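Local coordinates for protein VirX1 (Cyanophage Syn10, PDB 6QGM) that iodinates diverse substrates as a viral halogenase, probably flavin-dependent like other members of the tryptophan halogenase family, at residues E47-H52 with D162-I167; T74-I79 with N269-H274; N112-L117 with G470-S475; N119-D124 with Y493-R498. All blocks are in the same frame, centred on the assembly; numbering follows the deposited sequence.

Contact 1: residues E47-H52 with D162-I167; sequences ESTLGH and DTAYHI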
# COMPACT_ATOMS: atom_id res chain seq x y z
N GLU B 47 -6.02 -24.86 -27.90
CA GLU B 47 -5.84 -23.77 -26.91
C GLU B 47 -4.35 -23.58 -26.60
O GLU B 47 -3.64 -24.60 -26.49
CB GLU B 47 -6.57 -24.15 -25.63
CG GLU B 47 -7.05 -22.98 -24.82
CD GLU B 47 -7.77 -23.42 -23.57
OE1 GLU B 47 -8.06 -24.64 -23.47
OE2 GLU B 47 -8.04 -22.56 -22.69
N SER B 48 -3.91 -22.34 -26.39
CA SER B 48 -2.51 -21.99 -26.00
C SER B 48 -2.45 -21.82 -24.48
O SER B 48 -3.49 -21.51 -23.86
CB SER B 48 -1.97 -20.78 -26.76
OG SER B 48 -2.64 -19.60 -26.41
N THR B 49 -1.27 -22.06 -23.91
CA THR B 49 -1.00 -22.07 -22.45
C THR B 49 -0.06 -20.92 -22.12
O THR B 49 0.44 -20.27 -23.05
CB THR B 49 -0.42 -23.43 -22.05
OG1 THR B 49 0.88 -23.56 -22.65
CG2 THR B 49 -1.28 -24.62 -22.45
N LEU B 50 0.15 -20.68 -20.83
CA LEU B 50 1.15 -19.72 -20.29
C LEU B 50 2.37 -20.49 -19.82
O LEU B 50 2.35 -21.76 -19.89
CB LEU B 50 0.50 -19.01 -19.09
CG LEU B 50 -0.71 -18.14 -19.41
CD1 LEU B 50 -1.58 -17.96 -18.17
CD2 LEU B 50 -0.24 -16.82 -19.99
N GLY B 51 3.39 -19.75 -19.35
CA GLY B 51 4.49 -20.30 -18.53
C GLY B 51 3.98 -21.11 -17.36
O GLY B 51 4.50 -22.21 -17.14
N HIS B 52 2.97 -20.60 -16.66
CA HIS B 52 2.29 -21.21 -15.48
C HIS B 52 2.10 -22.72 -15.70
O HIS B 52 2.28 -23.51 -14.75
CB HIS B 52 0.91 -20.54 -15.23
CG HIS B 52 0.84 -19.40 -14.25
ND1 HIS B 52 1.31 -18.12 -14.53
CD2 HIS B 52 0.29 -19.34 -13.01
CE1 HIS B 52 1.11 -17.34 -13.48
NE2 HIS B 52 0.49 -18.07 -12.53
N ASP B 162 10.63 -21.06 -20.25
CA ASP B 162 10.35 -19.89 -21.13
C ASP B 162 9.71 -20.35 -22.43
O ASP B 162 9.46 -19.49 -23.29
CB ASP B 162 11.62 -19.09 -21.45
CG ASP B 162 12.17 -18.33 -20.26
OD1 ASP B 162 11.40 -18.11 -19.29
OD2 ASP B 162 13.38 -17.97 -20.31
N THR B 163 9.45 -21.65 -22.59
CA THR B 163 8.65 -22.19 -23.71
C THR B 163 7.39 -22.82 -23.13
O THR B 163 7.54 -23.71 -22.27
CB THR B 163 9.44 -23.17 -24.57
OG1 THR B 163 10.69 -22.58 -24.95
CG2 THR B 163 8.70 -23.55 -25.83
N ALA B 164 6.23 -22.35 -23.57
CA ALA B 164 4.90 -22.95 -23.30
C ALA B 164 4.44 -23.72 -24.54
O ALA B 164 5.31 -24.05 -25.38
CB ALA B 164 3.92 -21.87 -22.90
N TYR B 165 3.14 -24.01 -24.67
CA TYR B 165 2.61 -25.07 -25.57
C TYR B 165 1.28 -24.64 -26.19
O TYR B 165 0.51 -23.92 -25.54
CB TYR B 165 2.43 -26.38 -24.80
CG TYR B 165 3.64 -26.79 -23.99
CD1 TYR B 165 3.85 -26.33 -22.70
CD2 TYR B 165 4.59 -27.64 -24.52
CE1 TYR B 165 4.96 -26.70 -21.96
CE2 TYR B 165 5.71 -28.02 -23.79
CZ TYR B 165 5.89 -27.56 -22.50
OH TYR B 165 6.99 -27.94 -21.79
N HIS B 166 1.04 -25.04 -27.44
CA HIS B 166 -0.29 -25.15 -28.10
C HIS B 166 -0.75 -26.60 -27.96
O HIS B 166 0.05 -27.48 -28.28
CB HIS B 166 -0.22 -24.73 -29.57
CG HIS B 166 0.32 -23.36 -29.79
ND1 HIS B 166 1.52 -23.14 -30.43
CD2 HIS B 166 -0.16 -22.15 -29.48
CE1 HIS B 166 1.74 -21.85 -30.52
NE2 HIS B 166 0.71 -21.21 -29.94
N ILE B 167 -1.95 -26.85 -27.45
CA ILE B 167 -2.47 -28.22 -27.17
C ILE B 167 -3.90 -28.34 -27.69
O ILE B 167 -4.62 -27.31 -27.73
CB ILE B 167 -2.37 -28.54 -25.67
CG1 ILE B 167 -3.37 -27.74 -24.85
CG2 ILE B 167 -0.94 -28.34 -25.16
CD1 ILE B 167 -3.34 -28.03 -23.37
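The Tyr-165 ring meets segment 47-52 at its edge, where Thr-49 OG1 lies near the ring plane, 4.1 Å from Tyr-165 CD1. It belongs to an antiparallel strand pair, in which strand 46-48 runs beside strand 164-168, the middle strand of a three-stranded sheet. Trp-67 also packs on this ring, edge-to-face, and Asp-64 and Asn-54 hold the hydroxyl. The imidazole of His-166 is approached obliquely by Ser-48 CB, 3.5 Å from His-166 CD2. Both its nitrogens have partners, ND1 with Thr-74 OG1 and NE2 with Thr-271 OG1, which fixes the rotation of the ring.

Glu-47 and Ile-167 are a hydrogen-bonded pair, with Glu-47 N to Ile-167 O at 2.8 Å and Ile-167 N to Glu-47 O at 3.0 Å. Ser-48 and His-166 are the next, non-hydrogen-bonded pair, with both side chains on one face of the sheet. Ser-48 OG is hydrogen-bonded to Ser-356 OG. Past the end of strand 46-48, Leu-50 O lies 3.4 Å from Ala-164 CB.

Thr-49 continues the pairing past the strand end. Its OG1 sits between the backbone N and the carbonyl carbon, chi1 67°. Tyr-165 O is therefore gripped twice. Thr-49 N lies 3.0 Å from it, nearly along the C=O axis, and Thr-49 OG1 approaches to 2.9 Å in the carbonyl plane, on a lone pair of Tyr-165 O.

Contact 2: residues T74-I79 with N269-H274; sequences TYKNSI and NVTDCH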
# COMPACT_ATOMS: atom_id res chain seq x y z
N THR B 74 2.15 -28.41 -30.07
CA THR B 74 3.34 -27.71 -30.60
C THR B 74 3.83 -26.75 -29.53
O THR B 74 3.15 -26.65 -28.49
CB THR B 74 3.05 -27.04 -31.95
OG1 THR B 74 2.19 -25.92 -31.73
CG2 THR B 74 2.42 -27.99 -32.95
N TYR B 75 4.98 -26.12 -29.77
CA TYR B 75 5.67 -25.20 -28.83
C TYR B 75 5.21 -23.77 -29.10
O TYR B 75 4.79 -23.45 -30.22
CB TYR B 75 7.19 -25.33 -28.93
CG TYR B 75 7.77 -26.54 -28.25
CD1 TYR B 75 7.70 -26.66 -26.87
CD2 TYR B 75 8.40 -27.54 -28.95
CE1 TYR B 75 8.25 -27.75 -26.21
CE2 TYR B 75 8.96 -28.63 -28.31
CZ TYR B 75 8.87 -28.74 -26.93
OH TYR B 75 9.40 -29.81 -26.27
N LYS B 76 5.31 -22.94 -28.06
CA LYS B 76 4.88 -21.52 -28.06
C LYS B 76 5.89 -20.67 -27.27
O LYS B 76 6.03 -20.90 -26.05
CB LYS B 76 3.49 -21.43 -27.45
CG LYS B 76 2.88 -20.04 -27.46
CD LYS B 76 1.84 -19.87 -26.38
CE LYS B 76 1.45 -18.43 -26.19
NZ LYS B 76 0.55 -18.30 -25.03
N ASN B 77 6.52 -19.71 -27.93
CA ASN B 77 7.62 -18.89 -27.36
C ASN B 77 7.15 -17.44 -27.12
O ASN B 77 7.86 -16.71 -26.41
CB ASN B 77 8.85 -18.95 -28.26
CG ASN B 77 9.54 -20.29 -28.19
OD1 ASN B 77 9.02 -21.28 -28.72
ND2 ASN B 77 10.68 -20.35 -27.53
N SER B 78 6.00 -17.05 -27.67
CA SER B 78 5.51 -15.65 -27.66
C SER B 78 4.02 -15.60 -28.00
O SER B 78 3.52 -16.52 -28.69
CB SER B 78 6.31 -14.82 -28.64
OG SER B 78 5.95 -13.45 -28.55
N ILE B 79 3.32 -14.57 -27.52
CA ILE B 79 2.03 -14.09 -28.08
C ILE B 79 2.35 -12.96 -29.05
O ILE B 79 3.01 -11.99 -28.65
CB ILE B 79 1.04 -13.61 -27.00
CG1 ILE B 79 0.89 -14.62 -25.87
CG2 ILE B 79 -0.30 -13.30 -27.64
CD1 ILE B 79 -0.03 -14.16 -24.76
N ASN B 269 5.82 -21.15 -33.96
CA ASN B 269 6.34 -20.83 -32.61
C ASN B 269 5.43 -19.94 -31.73
O ASN B 269 5.86 -19.68 -30.60
CB ASN B 269 7.63 -20.05 -32.84
CG ASN B 269 8.78 -20.55 -32.01
OD1 ASN B 269 8.59 -21.41 -31.15
ND2 ASN B 269 9.96 -20.03 -32.28
N VAL B 270 4.30 -19.39 -32.22
CA VAL B 270 3.54 -18.33 -31.49
C VAL B 270 2.01 -18.51 -31.64
O VAL B 270 1.57 -19.08 -32.65
CB VAL B 270 3.94 -16.92 -31.95
CG1 VAL B 270 5.44 -16.70 -31.89
CG2 VAL B 270 3.40 -16.58 -33.33
N THR B 271 1.26 -18.00 -30.65
CA THR B 271 -0.18 -17.68 -30.75
C THR B 271 -0.31 -16.26 -31.33
O THR B 271 0.14 -15.33 -30.65
CB THR B 271 -0.90 -17.82 -29.40
OG1 THR B 271 -0.63 -19.08 -28.80
CG2 THR B 271 -2.40 -17.70 -29.53
N ASP B 272 -0.84 -16.13 -32.54
CA ASP B 272 -1.11 -14.81 -33.18
C ASP B 272 -2.52 -14.36 -32.78
O ASP B 272 -3.45 -15.19 -32.79
CB ASP B 272 -0.99 -14.83 -34.71
CG ASP B 272 -1.16 -13.47 -35.36
OD1 ASP B 272 -0.66 -12.48 -34.81
OD2 ASP B 272 -1.78 -13.41 -36.44
N CYS B 273 -2.63 -13.09 -32.43
CA CYS B 273 -3.89 -12.39 -32.10
C CYS B 273 -4.05 -11.24 -33.08
O CYS B 273 -3.28 -10.28 -33.02
CB CYS B 273 -3.85 -11.91 -30.65
SG CYS B 273 -3.45 -13.24 -29.49
N HIS B 274 -5.00 -11.39 -34.00
CA HIS B 274 -5.26 -10.44 -35.11
C HIS B 274 -6.48 -9.59 -34.75
O HIS B 274 -7.59 -10.14 -34.74
CB HIS B 274 -5.49 -11.21 -36.41
CG HIS B 274 -5.55 -10.31 -37.58
ND1 HIS B 274 -4.53 -10.21 -38.47
CD2 HIS B 274 -6.51 -9.45 -38.00
CE1 HIS B 274 -4.85 -9.35 -39.42
NE2 HIS B 274 -6.05 -8.86 -39.14
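Lys-76 is extended, with CG anti to the backbone N (chi1 -177°). This carries the chain obliquely across Thr-271, where Lys-76 CE lies 3.4 Å from Thr-271 OG1. Lys-76 NZ goes further, to Thr-49 O and Ser-356 OG. Thr-271 OG1 sits beside its own backbone N, chi1 -51°, and bonds to His-166 NE2.

Asn-77 has CG anti to the carbonyl carbon. Its amide crosses that of Asn-269 obliquely, with the planes 60° apart, and Asn-77 ND2 turns to Asn-137. The backbones make the firm link here: Asn-77 N donates to Asn-269 O at 2.8 Å, nearly along the C=O axis.

Beyond this point strand 78-82 runs parallel to strand 270-275, with Ile-79 paired to Thr-271. Thr-271 N reaches Ser-78 O at 3.3 Å, a weak bond, and Val-270 CA adds a CA-H...O contact to the same oxygen. Ser-78 OG, anti to its backbone N, bonds to Glu-93. Ile-79 CG2 is also anti to the backbone N, and this branch meets Cys-273 SG at 3.7 Å.

The contact is buried yet rich in polar groups, most of them paired. The amino group of Lys-76 is buried with them and, if charged, would be stabilised by the two oxygens it meets. These two bonds probably keep it in a fixed position.

Contact 3: residues N112-L117 with G470-S475; sequences NTWGKL and GLRPQS
This is close packing of a loop on a helix, far from the central sheets. The first turn of helix 113-120 lies on the connection between helices 462-468 and 477-484, which begins at Gly-470 with a Schellman motif. The two backbones come nearest at Gly-115 and Arg-472, whose CA atoms are 5.0 Å apart.

Asn-112 slides past the proline ring, with Asn-112 OD1 3.5 Å from Pro-473 CB. Asn-112 OD1 bonds to the backbone N of Trp-455, and ND2 to Thr-454 OG1. The Trp-114 indole stands with CG anti to the backbone N (chi1 177°). This brings Trp-114 CZ3 to 4.2 Å from Arg-472 CG, an oblique approach. Lys-116 and Gln-474 lie side by side and point the same way. Their tips have other partners: Asp-491 for the lysine, Ser-480 and Asn-453 for the glutamine.

Arg-472 bends at chi3 and folds back on its own loop. Arg-472 NH2 donates almost straight to Ser-475 O at 2.8 Å, within the guanidinium plane. Tyr-371 and Gln-375 of the third subunit bond to the same loop, so it also lies at the interface with that subunit. The arrangement is an interhelical loop packed on a helix start at a glycine: Gly-115, having no side chain, lets Pro-473 CD come to 4.1 Å from Gly-115 CA.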
# COMPACT_ATOMS: atom_id res chain seq x y z
N ASN B 112 14.29 2.32 -18.97
CA ASN B 112 13.96 3.52 -19.78
C ASN B 112 14.95 3.69 -20.95
O ASN B 112 14.75 4.63 -21.76
CB ASN B 112 13.92 4.79 -18.92
CG ASN B 112 12.92 4.70 -17.77
OD1 ASN B 112 11.94 3.96 -17.86
ND2 ASN B 112 13.16 5.40 -16.68
N THR B 113 15.98 2.83 -21.04
CA THR B 113 17.02 2.90 -22.10
C THR B 113 16.35 2.77 -23.47
O THR B 113 16.59 3.64 -24.33
CB THR B 113 18.13 1.85 -21.88
OG1 THR B 113 18.78 2.08 -20.63
CG2 THR B 113 19.19 1.84 -22.97
N TRP B 114 15.52 1.74 -23.67
CA TRP B 114 14.91 1.50 -25.01
C TRP B 114 14.16 2.75 -25.49
O TRP B 114 14.34 3.13 -26.67
CB TRP B 114 14.01 0.27 -25.04
CG TRP B 114 13.40 0.15 -26.40
CD1 TRP B 114 13.99 -0.34 -27.54
CD2 TRP B 114 12.14 0.70 -26.81
NE1 TRP B 114 13.15 -0.19 -28.60
CE2 TRP B 114 12.01 0.45 -28.19
CE3 TRP B 114 11.11 1.35 -26.13
CZ2 TRP B 114 10.87 0.81 -28.90
CZ3 TRP B 114 10.00 1.73 -26.84
CH2 TRP B 114 9.88 1.45 -28.20
N GLY B 115 13.34 3.34 -24.62
CA GLY B 115 12.57 4.56 -24.91
C GLY B 115 13.45 5.72 -25.36
O GLY B 115 13.05 6.40 -26.32
N LYS B 116 14.59 5.96 -24.70
CA LYS B 116 15.53 7.04 -25.10
C LYS B 116 16.07 6.74 -26.50
O LYS B 116 16.11 7.69 -27.32
CB LYS B 116 16.63 7.23 -24.07
CG LYS B 116 16.14 7.78 -22.73
CD LYS B 116 17.22 8.12 -21.73
CE LYS B 116 18.14 9.24 -22.18
NZ LYS B 116 18.71 9.97 -21.02
N LEU B 117 16.44 5.48 -26.78
CA LEU B 117 16.90 5.03 -28.12
C LEU B 117 15.82 5.35 -29.17
O LEU B 117 16.16 5.90 -30.24
CB LEU B 117 17.21 3.53 -28.10
CG LEU B 117 18.50 3.13 -27.40
CD1 LEU B 117 18.66 1.62 -27.33
CD2 LEU B 117 19.69 3.73 -28.12
N GLY B 470 3.06 1.87 -29.10
CA GLY B 470 3.87 3.04 -29.51
C GLY B 470 4.04 4.06 -28.40
O GLY B 470 4.26 5.22 -28.71
N LEU B 471 3.99 3.63 -27.15
CA LEU B 471 4.25 4.52 -25.98
C LEU B 471 5.70 4.33 -25.49
O LEU B 471 6.25 3.26 -25.68
CB LEU B 471 3.22 4.22 -24.88
CG LEU B 471 1.77 4.46 -25.25
CD1 LEU B 471 0.84 3.63 -24.39
CD2 LEU B 471 1.42 5.92 -25.13
N ARG B 472 6.26 5.37 -24.89
CA ARG B 472 7.64 5.47 -24.34
C ARG B 472 7.59 6.09 -22.95
O ARG B 472 6.74 6.93 -22.69
CB ARG B 472 8.48 6.34 -25.27
CG ARG B 472 8.74 5.70 -26.63
CD ARG B 472 9.40 6.67 -27.60
NE ARG B 472 8.70 7.93 -27.67
CZ ARG B 472 7.49 8.11 -28.18
NH1 ARG B 472 6.81 7.08 -28.67
NH2 ARG B 472 6.94 9.31 -28.20
N PRO B 473 8.49 5.72 -22.02
CA PRO B 473 8.47 6.29 -20.67
C PRO B 473 8.67 7.81 -20.67
O PRO B 473 7.96 8.49 -19.94
CB PRO B 473 9.61 5.58 -19.90
CG PRO B 473 10.45 4.91 -20.97
CD PRO B 473 9.56 4.74 -22.20
N GLN B 474 9.60 8.30 -21.49
CA GLN B 474 9.75 9.74 -21.83
C GLN B 474 9.38 9.89 -23.29
O GLN B 474 10.02 9.24 -24.13
CB GLN B 474 11.16 10.22 -21.53
CG GLN B 474 11.50 10.23 -20.04
CD GLN B 474 12.89 9.71 -19.73
OE1 GLN B 474 13.84 9.99 -20.47
NE2 GLN B 474 12.98 8.89 -18.68
N SER B 475 8.34 10.69 -23.58
CA SER B 475 7.68 10.76 -24.91
C SER B 475 8.54 11.58 -25.88
O SER B 475 8.37 11.40 -27.09
CB SER B 475 6.27 11.28 -24.81
OG SER B 475 6.20 12.52 -24.13

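Contact 4: residues N119-D124 with Y493-R498; sequences NKYPED and YYEDIR
Tyr-493 leads into helix 494-512 and does not touch segment 119-124.

Tyr-494 points toward segment 119-124. Lys-120 crosses it at about a right angle, with Lys-120 CD 3.9 Å from Tyr-494 CB. Bends at chi3 and chi4 of the lysine place its ammonium over the ring face. Lys-120 NZ lies 4.9 Å from the centroid of the Tyr-494 ring, 20° off the normal, a cation-pi contact. Two salt bridges, to Asp-491 and Asp-477, also hold this charge. The Tyr-494 hydroxyl bonds to Asp-109.

Glu-495 starts away from the other segment, but its chain bends at chi2 and brings the carboxylate back. Tyr-121 OH donates to Glu-495 OE2 at 2.6 Å and meets it from above the carboxylate plane. Ring and carboxylate are turned 74° apart.

Arg-498, one turn on from Tyr-494, has CG anti to the backbone N and runs extended to NE. Its CD sits over the centre of the Tyr-121 ring, a CH-pi contact, while Lys-120 CB covers the opposite face. The aromatic ring is thus sandwiched between two aliphatic parts of basic side chains. At the tip, Arg-498 NE and Arg-498 NH2 both lie 2.8 Å from Asp-124 OD2. The bonds are bent and weak, but together they make a salt bridge.

The contact lies near the surface. It ties the C-terminal end of helix 113-120 and the turn after it to the start of helix 494-512, with Leu-117 of the first helix packing on both Tyr-494 and Ile-497.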
# COMPACT_ATOMS: atom_id res chain seq x y z
N ASN B 119 13.48 7.62 -29.08
CA ASN B 119 13.36 9.10 -29.27
C ASN B 119 14.52 9.60 -30.13
O ASN B 119 14.27 10.37 -31.07
CB ASN B 119 13.30 9.84 -27.93
CG ASN B 119 11.91 9.84 -27.32
OD1 ASN B 119 10.90 9.77 -28.03
ND2 ASN B 119 11.85 9.93 -25.99
N LYS B 120 15.74 9.17 -29.82
CA LYS B 120 16.99 9.64 -30.48
C LYS B 120 17.08 9.07 -31.90
O LYS B 120 17.51 9.81 -32.78
CB LYS B 120 18.19 9.21 -29.65
CG LYS B 120 18.31 9.88 -28.29
CD LYS B 120 19.62 9.50 -27.61
CE LYS B 120 20.16 10.60 -26.74
NZ LYS B 120 19.33 10.73 -25.53
N TYR B 121 16.73 7.80 -32.10
CA TYR B 121 16.97 7.05 -33.36
C TYR B 121 15.70 6.33 -33.80
O TYR B 121 15.66 5.11 -33.87
CB TYR B 121 18.14 6.09 -33.15
CG TYR B 121 19.34 6.70 -32.45
CD1 TYR B 121 20.08 7.70 -33.04
CD2 TYR B 121 19.72 6.25 -31.20
CE1 TYR B 121 21.18 8.26 -32.40
CE2 TYR B 121 20.82 6.79 -30.54
CZ TYR B 121 21.55 7.80 -31.15
OH TYR B 121 22.65 8.30 -30.50
N PRO B 122 14.64 7.09 -34.16
CA PRO B 122 13.32 6.52 -34.45
C PRO B 122 13.35 5.46 -35.56
O PRO B 122 12.71 4.44 -35.39
CB PRO B 122 12.48 7.70 -34.95
CG PRO B 122 13.21 8.93 -34.44
CD PRO B 122 14.67 8.55 -34.38
N GLU B 123 14.09 5.71 -36.64
CA GLU B 123 14.18 4.80 -37.81
C GLU B 123 14.80 3.47 -37.39
O GLU B 123 14.42 2.46 -37.98
CB GLU B 123 14.98 5.44 -38.95
CG GLU B 123 14.36 6.73 -39.48
CD GLU B 123 12.87 6.66 -39.81
OE1 GLU B 123 12.41 5.61 -40.33
OE2 GLU B 123 12.16 7.66 -39.53
N ASP B 124 15.67 3.45 -36.37
CA ASP B 124 16.38 2.22 -35.92
C ASP B 124 15.61 1.49 -34.81
O ASP B 124 15.92 0.31 -34.57
CB ASP B 124 17.79 2.55 -35.43
CG ASP B 124 18.68 3.08 -36.54
OD1 ASP B 124 18.49 2.65 -37.70
OD2 ASP B 124 19.56 3.92 -36.22
N TYR B 493 26.95 8.51 -24.94
CA TYR B 493 27.19 7.04 -24.89
C TYR B 493 26.04 6.24 -25.53
O TYR B 493 26.21 5.01 -25.74
CB TYR B 493 27.45 6.57 -23.46
CG TYR B 493 26.28 6.62 -22.51
CD1 TYR B 493 25.90 7.80 -21.90
CD2 TYR B 493 25.57 5.47 -22.19
CE1 TYR B 493 24.84 7.85 -21.00
CE2 TYR B 493 24.51 5.49 -21.30
CZ TYR B 493 24.15 6.69 -20.69
OH TYR B 493 23.12 6.72 -19.80
N TYR B 494 24.92 6.89 -25.85
CA TYR B 494 23.76 6.27 -26.53
C TYR B 494 24.14 5.93 -27.97
O TYR B 494 23.64 4.90 -28.49
CB TYR B 494 22.50 7.14 -26.36
CG TYR B 494 21.68 6.74 -25.15
CD1 TYR B 494 22.01 7.16 -23.87
CD2 TYR B 494 20.61 5.88 -25.30
CE1 TYR B 494 21.28 6.75 -22.77
CE2 TYR B 494 19.85 5.48 -24.21
CZ TYR B 494 20.19 5.90 -22.94
OH TYR B 494 19.45 5.50 -21.86
N GLU B 495 25.00 6.72 -28.60
CA GLU B 495 25.56 6.44 -29.96
C GLU B 495 26.20 5.04 -29.95
O GLU B 495 26.00 4.32 -30.93
CB GLU B 495 26.63 7.46 -30.34
CG GLU B 495 26.05 8.82 -30.67
CD GLU B 495 25.38 8.86 -32.03
OE1 GLU B 495 26.05 8.40 -32.99
OE2 GLU B 495 24.25 9.44 -32.18
N ASP B 496 26.90 4.68 -28.86
CA ASP B 496 27.59 3.38 -28.71
C ASP B 496 26.55 2.29 -28.40
O ASP B 496 26.69 1.19 -28.96
CB ASP B 496 28.67 3.41 -27.63
CG ASP B 496 29.97 4.08 -28.01
OD1 ASP B 496 30.21 4.36 -29.21
OD2 ASP B 496 30.74 4.31 -27.08
N ILE B 497 25.55 2.58 -27.55
CA ILE B 497 24.48 1.59 -27.24
C ILE B 497 23.80 1.25 -28.56
O ILE B 497 23.59 0.05 -28.81
CB ILE B 497 23.49 2.11 -26.18
CG1 ILE B 497 24.17 2.34 -24.83
CG2 ILE B 497 22.35 1.13 -26.03
CD1 ILE B 497 23.26 2.87 -23.76
N ARG B 498 23.48 2.27 -29.36
CA ARG B 498 22.81 2.12 -30.68
C ARG B 498 23.63 1.22 -31.60
O ARG B 498 23.14 0.15 -31.97
CB ARG B 498 22.62 3.50 -31.31
CG ARG B 498 22.12 3.47 -32.74
CD ARG B 498 22.05 4.87 -33.31
NE ARG B 498 21.74 4.83 -34.72
CZ ARG B 498 22.61 4.52 -35.67
NH1 ARG B 498 23.86 4.28 -35.36
NH2 ARG B 498 22.24 4.50 -36.94

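How the contacts relate
From the N terminus the chain lays down the first segments of all four contacts in order, 47-52, 74-79, 112-117 and 119-124. The second segments follow in the same order, so every pair of contacts crosses and none nests. Residues 162-167 close contact 1, residues 269-274 contact 2, residues 470-475 contact 3 and residues 493-498 contact 4. Contact 1 pairs two strands of the three-stranded sheet; contact 2 leads from it into the seven-stranded one, and the two touch. Contacts 3 and 4 share helix 113-120 and meet where Asn-119 ND2 probably bonds to Gln-474 O. The two groups stand apart: the nearest atoms of contacts 2 and 3 are about 14 Å from each other.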